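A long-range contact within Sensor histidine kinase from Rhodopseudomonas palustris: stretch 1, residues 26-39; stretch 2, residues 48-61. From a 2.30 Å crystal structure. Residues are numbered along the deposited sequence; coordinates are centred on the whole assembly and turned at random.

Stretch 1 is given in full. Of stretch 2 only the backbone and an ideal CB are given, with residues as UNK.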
# COMPACT_ATOMS: atom_id res chain seq x y z
N ALA A 26 9.81 0.36 2.45
CA ALA A 26 9.51 1.20 1.30
C ALA A 26 8.09 0.96 0.79
O ALA A 26 7.48 1.85 0.18
CB ALA A 26 10.54 0.97 0.20
N ILE A 27 7.56 -0.23 1.05
CA ILE A 27 6.19 -0.54 0.65
C ILE A 27 5.16 0.12 1.57
O ILE A 27 4.17 0.69 1.12
CB ILE A 27 5.96 -2.07 0.58
CG1 ILE A 27 6.65 -2.63 -0.66
CG2 ILE A 27 4.47 -2.39 0.56
CD1 ILE A 27 6.73 -4.12 -0.69
N GLN A 28 5.41 0.04 2.87
CA GLN A 28 4.65 0.78 3.87
C GLN A 28 4.61 2.27 3.52
O GLN A 28 3.55 2.87 3.47
CB GLN A 28 5.28 0.56 5.24
CG GLN A 28 4.84 1.53 6.32
CD GLN A 28 5.73 1.44 7.55
OE1 GLN A 28 6.74 2.13 7.67
NE2 GLN A 28 5.35 0.56 8.48
N GLN A 29 5.79 2.84 3.26
CA GLN A 29 5.90 4.24 2.84
C GLN A 29 4.98 4.59 1.67
O GLN A 29 4.19 5.54 1.75
CB GLN A 29 7.34 4.59 2.48
CG GLN A 29 7.52 6.00 1.92
CD GLN A 29 8.96 6.30 1.51
OE1 GLN A 29 9.84 5.45 1.63
NE2 GLN A 29 9.19 7.52 1.04
N ALA A 30 5.07 3.81 0.59
CA ALA A 30 4.30 4.07 -0.63
C ALA A 30 2.79 4.00 -0.40
O ALA A 30 2.05 4.79 -0.98
CB ALA A 30 4.72 3.11 -1.74
N VAL A 31 2.35 3.07 0.43
CA VAL A 31 0.93 2.96 0.77
C VAL A 31 0.44 4.22 1.52
O VAL A 31 -0.63 4.75 1.21
CB VAL A 31 0.66 1.71 1.63
CG1 VAL A 31 -0.73 1.76 2.24
CG2 VAL A 31 0.83 0.45 0.79
N LEU A 32 1.23 4.69 2.48
CA LEU A 32 0.91 5.92 3.21
C LEU A 32 0.92 7.12 2.30
O LEU A 32 0.04 7.97 2.36
CB LEU A 32 1.89 6.15 4.36
CG LEU A 32 1.72 5.14 5.50
CD1 LEU A 32 2.89 5.20 6.46
CD2 LEU A 32 0.41 5.43 6.20
N GLU A 33 1.92 7.18 1.43
CA GLU A 33 2.04 8.27 0.47
C GLU A 33 0.85 8.34 -0.51
O GLU A 33 0.40 9.42 -0.86
CB GLU A 33 3.37 8.19 -0.27
CG GLU A 33 3.70 9.42 -1.09
CD GLU A 33 3.75 10.69 -0.25
OE1 GLU A 33 4.49 10.72 0.75
OE2 GLU A 33 3.04 11.67 -0.59
N ALA A 34 0.33 7.18 -0.92
CA ALA A 34 -0.84 7.15 -1.81
C ALA A 34 -2.07 7.68 -1.08
O ALA A 34 -2.85 8.47 -1.63
CB ALA A 34 -1.09 5.72 -2.31
N GLU A 35 -2.25 7.24 0.16
CA GLU A 35 -3.37 7.70 0.97
C GLU A 35 -3.29 9.20 1.27
O GLU A 35 -4.23 9.95 1.02
CB GLU A 35 -3.42 6.92 2.28
CG GLU A 35 -4.65 7.22 3.11
CD GLU A 35 -4.57 6.58 4.47
OE1 GLU A 35 -5.06 5.44 4.61
OE2 GLU A 35 -4.01 7.20 5.40
N THR A 36 -2.15 9.65 1.79
CA THR A 36 -2.02 11.06 2.13
C THR A 36 -2.16 11.95 0.89
O THR A 36 -2.73 13.04 0.96
CB THR A 36 -0.70 11.35 2.88
OG1 THR A 36 -0.84 12.56 3.63
CG2 THR A 36 0.48 11.48 1.91
N SER A 37 -1.66 11.49 -0.26
CA SER A 37 -1.75 12.28 -1.48
C SER A 37 -3.19 12.38 -1.97
O SER A 37 -3.63 13.45 -2.38
CB SER A 37 -0.85 11.69 -2.58
OG SER A 37 0.50 11.81 -2.19
N GLU A 38 -3.91 11.27 -1.91
CA GLU A 38 -5.32 11.27 -2.27
C GLU A 38 -6.12 12.22 -1.38
O GLU A 38 -6.95 12.99 -1.86
CB GLU A 38 -5.88 9.84 -2.22
CG GLU A 38 -7.39 9.75 -2.24
CD GLU A 38 -7.97 9.71 -0.84
OE1 GLU A 38 -7.76 8.69 -0.15
OE2 GLU A 38 -8.63 10.69 -0.42
N ARG A 39 -5.87 12.18 -0.08
CA ARG A 39 -6.51 13.11 0.85
C ARG A 39 -6.16 14.56 0.54
O ARG A 39 -7.02 15.42 0.57
CB ARG A 39 -6.15 12.78 2.29
CG ARG A 39 -6.66 11.43 2.68
CD ARG A 39 -6.45 11.11 4.14
NE ARG A 39 -7.03 9.79 4.40
CZ ARG A 39 -6.96 9.15 5.55
NH1 ARG A 39 -6.34 9.71 6.60
NH2 ARG A 39 -7.53 7.96 5.66
N UNK A 48 -1.11 18.47 -8.31
CA UNK A 48 0.16 18.00 -7.79
C UNK A 48 -0.03 16.87 -6.78
O UNK A 48 0.80 15.97 -6.69
CB UNK A 48 0.92 19.16 -7.15
N UNK A 49 -1.12 16.92 -6.02
CA UNK A 49 -1.38 15.87 -5.04
C UNK A 49 -1.85 14.60 -5.74
O UNK A 49 -1.48 13.49 -5.35
CB UNK A 49 -2.42 16.33 -4.02
N UNK A 50 -2.64 14.77 -6.79
CA UNK A 50 -3.02 13.64 -7.63
C UNK A 50 -1.79 12.98 -8.26
O UNK A 50 -1.67 11.76 -8.25
CB UNK A 50 -3.99 14.10 -8.72
N UNK A 51 -0.89 13.79 -8.80
CA UNK A 51 0.35 13.26 -9.35
C UNK A 51 1.10 12.41 -8.31
O UNK A 51 1.57 11.31 -8.61
CB UNK A 51 1.24 14.41 -9.84
N UNK A 52 1.18 12.92 -7.08
CA UNK A 52 1.80 12.19 -5.99
C UNK A 52 1.10 10.87 -5.68
O UNK A 52 1.75 9.87 -5.39
CB UNK A 52 1.82 13.07 -4.74
N UNK A 53 -0.23 10.87 -5.75
CA UNK A 53 -0.97 9.62 -5.57
C UNK A 53 -0.57 8.64 -6.66
O UNK A 53 -0.25 7.49 -6.38
CB UNK A 53 -2.48 9.86 -5.59
N UNK A 54 -0.59 9.10 -7.91
CA UNK A 54 -0.18 8.28 -9.05
C UNK A 54 1.24 7.74 -8.89
O UNK A 54 1.49 6.55 -9.10
CB UNK A 54 -0.28 9.09 -10.34
N UNK A 55 2.16 8.61 -8.49
CA UNK A 55 3.55 8.21 -8.26
C UNK A 55 3.67 7.14 -7.18
O UNK A 55 4.35 6.13 -7.36
CB UNK A 55 4.39 9.43 -7.87
N UNK A 56 3.00 7.35 -6.04
CA UNK A 56 3.03 6.38 -4.96
C UNK A 56 2.39 5.05 -5.39
O UNK A 56 2.91 3.98 -5.09
CB UNK A 56 2.31 6.94 -3.73
N UNK A 57 1.28 5.13 -6.10
CA UNK A 57 0.63 3.93 -6.63
C UNK A 57 1.56 3.16 -7.59
O UNK A 57 1.66 1.94 -7.52
CB UNK A 57 -0.67 4.31 -7.35
N UNK A 58 2.22 3.88 -8.49
CA UNK A 58 3.15 3.25 -9.42
C UNK A 58 4.36 2.67 -8.68
O UNK A 58 4.81 1.56 -8.98
CB UNK A 58 3.61 4.26 -10.47
N UNK A 59 4.87 3.41 -7.70
CA UNK A 59 6.03 2.98 -6.93
C UNK A 59 5.70 1.74 -6.09
O UNK A 59 6.52 0.82 -5.97
CB UNK A 59 6.52 4.12 -6.03
N UNK A 60 4.50 1.72 -5.53
CA UNK A 60 4.04 0.55 -4.78
C UNK A 60 4.06 -0.71 -5.64
O UNK A 60 4.61 -1.74 -5.25
CB UNK A 60 2.63 0.79 -4.24
N UNK A 61 3.44 -0.62 -6.82
CA UNK A 61 3.41 -1.75 -7.74
C UNK A 61 4.84 -2.22 -8.05
O UNK A 61 5.13 -3.41 -7.96
CB UNK A 61 2.68 -1.37 -9.03

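Both stretches are helical and run nearly antiparallel, at 161°, with their axes 7.6 Å apart at closest approach. No hydrogen bond crosses between the helices.

Position 48 is out of reach of stretch 1, so many residues would suit it. It is Thr48.

At position 49 CA-to-CB points sideways, and the ideal CB lies 3.5 Å from Ser37 O. Beyond it is open space on the stretch 1 side, so a small residue or a long one directed outward would fit. It is Tyr49, chi1 m. Its ring meets Ser37 O obliquely, and Tyr49 O lies 3.4 Å from Ser37 CB.

Positions 50 and 51 point away, and stretch 1 sets no demand on them; many residues would suit. They are Arg50 and Asp51.

Position 52 points toward stretch 1. The ideal CB is a tight 3.1 Å from Ser37 OG. Glycine, alanine or serine would suit best. It is Ser52, chi1 m. Ser52 OG makes a weak hydrogen bond within its own helix, 3.3 Å to Thr48 O. Ser37 OG donates to Glu33 O at 2.7 Å, also within its own helix.

Position 53 is level with Ala34, CA to CA 4.5 Å. Its CB points sideways, 3.9 Å from Ser37 CB. The small side chain of Ala34 leaves room beside it for an aliphatic or aromatic group. It is Tyr53, chi1 t. Tyr53 CD1 lies 4.0 Å from Ala34 CB and 3.4 Å from Ala34 O, which sits at the ring edge.

Positions 54 and 55 point away and sideways, with nothing of stretch 1 near the ideal CB. Many residues would suit. They are Ile54 and Arg55.

Position 56 points straight at the backbone of stretch 1. The ideal CB is 3.4 Å from Ala34 N and 3.5 Å from Ala30 O, so only glycine, alanine or perhaps serine looks easy. It is Ala56, whose CB packs 3.9 Å from Ala34 CB.

Position 57 points away, so many residues would suit. It is Arg57.

Position 58 is out of reach, so a polar residue would do. It is Asp58, whose OD1 forms a salt bridge with Arg57 NH2 at 3.2 Å.

Position 59 points toward stretch 1, but its ideal CB is 4.8 Å from Ala30 CB. Small or longer flexible residues would suit; it is Ala59.

Position 60 points sideways, beside an apolar patch of Ile27, Ala30 and Val31. Leucine, isoleucine or methionine would suit. It is Leu60. Leu60 CD1 lies 3.7 Å from Ile27 CG2; both Leu60 CD1 and CD2 lie 3.8 Å from Val31 CG2.

Position 61 is out of reach, and many residues would suit. It is Ala61.

Stretch 2 48-61: TYRDSYIRARDALA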
# COMPACT_ATOMS: atom_id res chain seq x y z
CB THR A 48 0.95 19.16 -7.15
OG1 THR A 48 1.50 19.99 -8.18
CG2 THR A 48 2.09 18.63 -6.30
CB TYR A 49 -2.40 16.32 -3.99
CG TYR A 49 -1.89 17.40 -3.06
CD1 TYR A 49 -1.14 17.08 -1.94
CD2 TYR A 49 -2.15 18.74 -3.32
CE1 TYR A 49 -0.67 18.06 -1.09
CE2 TYR A 49 -1.68 19.73 -2.47
CZ TYR A 49 -0.95 19.38 -1.36
OH TYR A 49 -0.47 20.35 -0.51
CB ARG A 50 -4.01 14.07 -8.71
CG ARG A 50 -4.63 12.88 -9.42
CD ARG A 50 -5.78 13.29 -10.31
NE ARG A 50 -6.20 12.15 -11.12
CZ ARG A 50 -5.59 11.77 -12.23
NH1 ARG A 50 -4.55 12.47 -12.67
NH2 ARG A 50 -6.01 10.71 -12.91
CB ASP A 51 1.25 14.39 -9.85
CG ASP A 51 0.66 15.11 -11.07
OD1 ASP A 51 -0.28 14.56 -11.68
OD2 ASP A 51 1.13 16.22 -11.41
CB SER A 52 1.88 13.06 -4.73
OG SER A 52 2.87 14.06 -4.91
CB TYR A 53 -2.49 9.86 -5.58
CG TYR A 53 -3.28 8.59 -5.85
CD1 TYR A 53 -3.53 7.68 -4.82
CD2 TYR A 53 -3.74 8.28 -7.12
CE1 TYR A 53 -4.23 6.52 -5.06
CE2 TYR A 53 -4.44 7.11 -7.37
CZ TYR A 53 -4.68 6.24 -6.33
OH TYR A 53 -5.37 5.08 -6.57
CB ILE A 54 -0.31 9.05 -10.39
CG1 ILE A 54 -1.78 9.22 -10.77
CG2 ILE A 54 0.44 8.33 -11.53
CD1 ILE A 54 -2.01 10.26 -11.82
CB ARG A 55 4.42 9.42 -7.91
CG ARG A 55 5.89 9.07 -7.76
CD ARG A 55 6.74 10.24 -7.28
NE ARG A 55 8.15 9.87 -7.31
CZ ARG A 55 9.14 10.59 -6.80
NH1 ARG A 55 8.90 11.75 -6.19
NH2 ARG A 55 10.39 10.15 -6.88
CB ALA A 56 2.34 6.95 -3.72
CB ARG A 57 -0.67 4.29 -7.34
CG ARG A 57 -1.45 3.09 -7.85
CD ARG A 57 -2.39 3.50 -8.96
NE ARG A 57 -1.65 3.97 -10.13
CZ ARG A 57 -2.18 4.67 -11.12
NH1 ARG A 57 -3.47 5.02 -11.07
NH2 ARG A 57 -1.43 5.05 -12.15
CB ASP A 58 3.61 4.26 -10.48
CG ASP A 58 2.50 4.65 -11.45
OD1 ASP A 58 1.49 3.92 -11.53
OD2 ASP A 58 2.64 5.68 -12.15
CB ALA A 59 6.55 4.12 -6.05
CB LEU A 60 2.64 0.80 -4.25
CG LEU A 60 1.95 -0.30 -3.44
CD1 LEU A 60 2.80 -0.78 -2.27
CD2 LEU A 60 0.58 0.18 -2.95
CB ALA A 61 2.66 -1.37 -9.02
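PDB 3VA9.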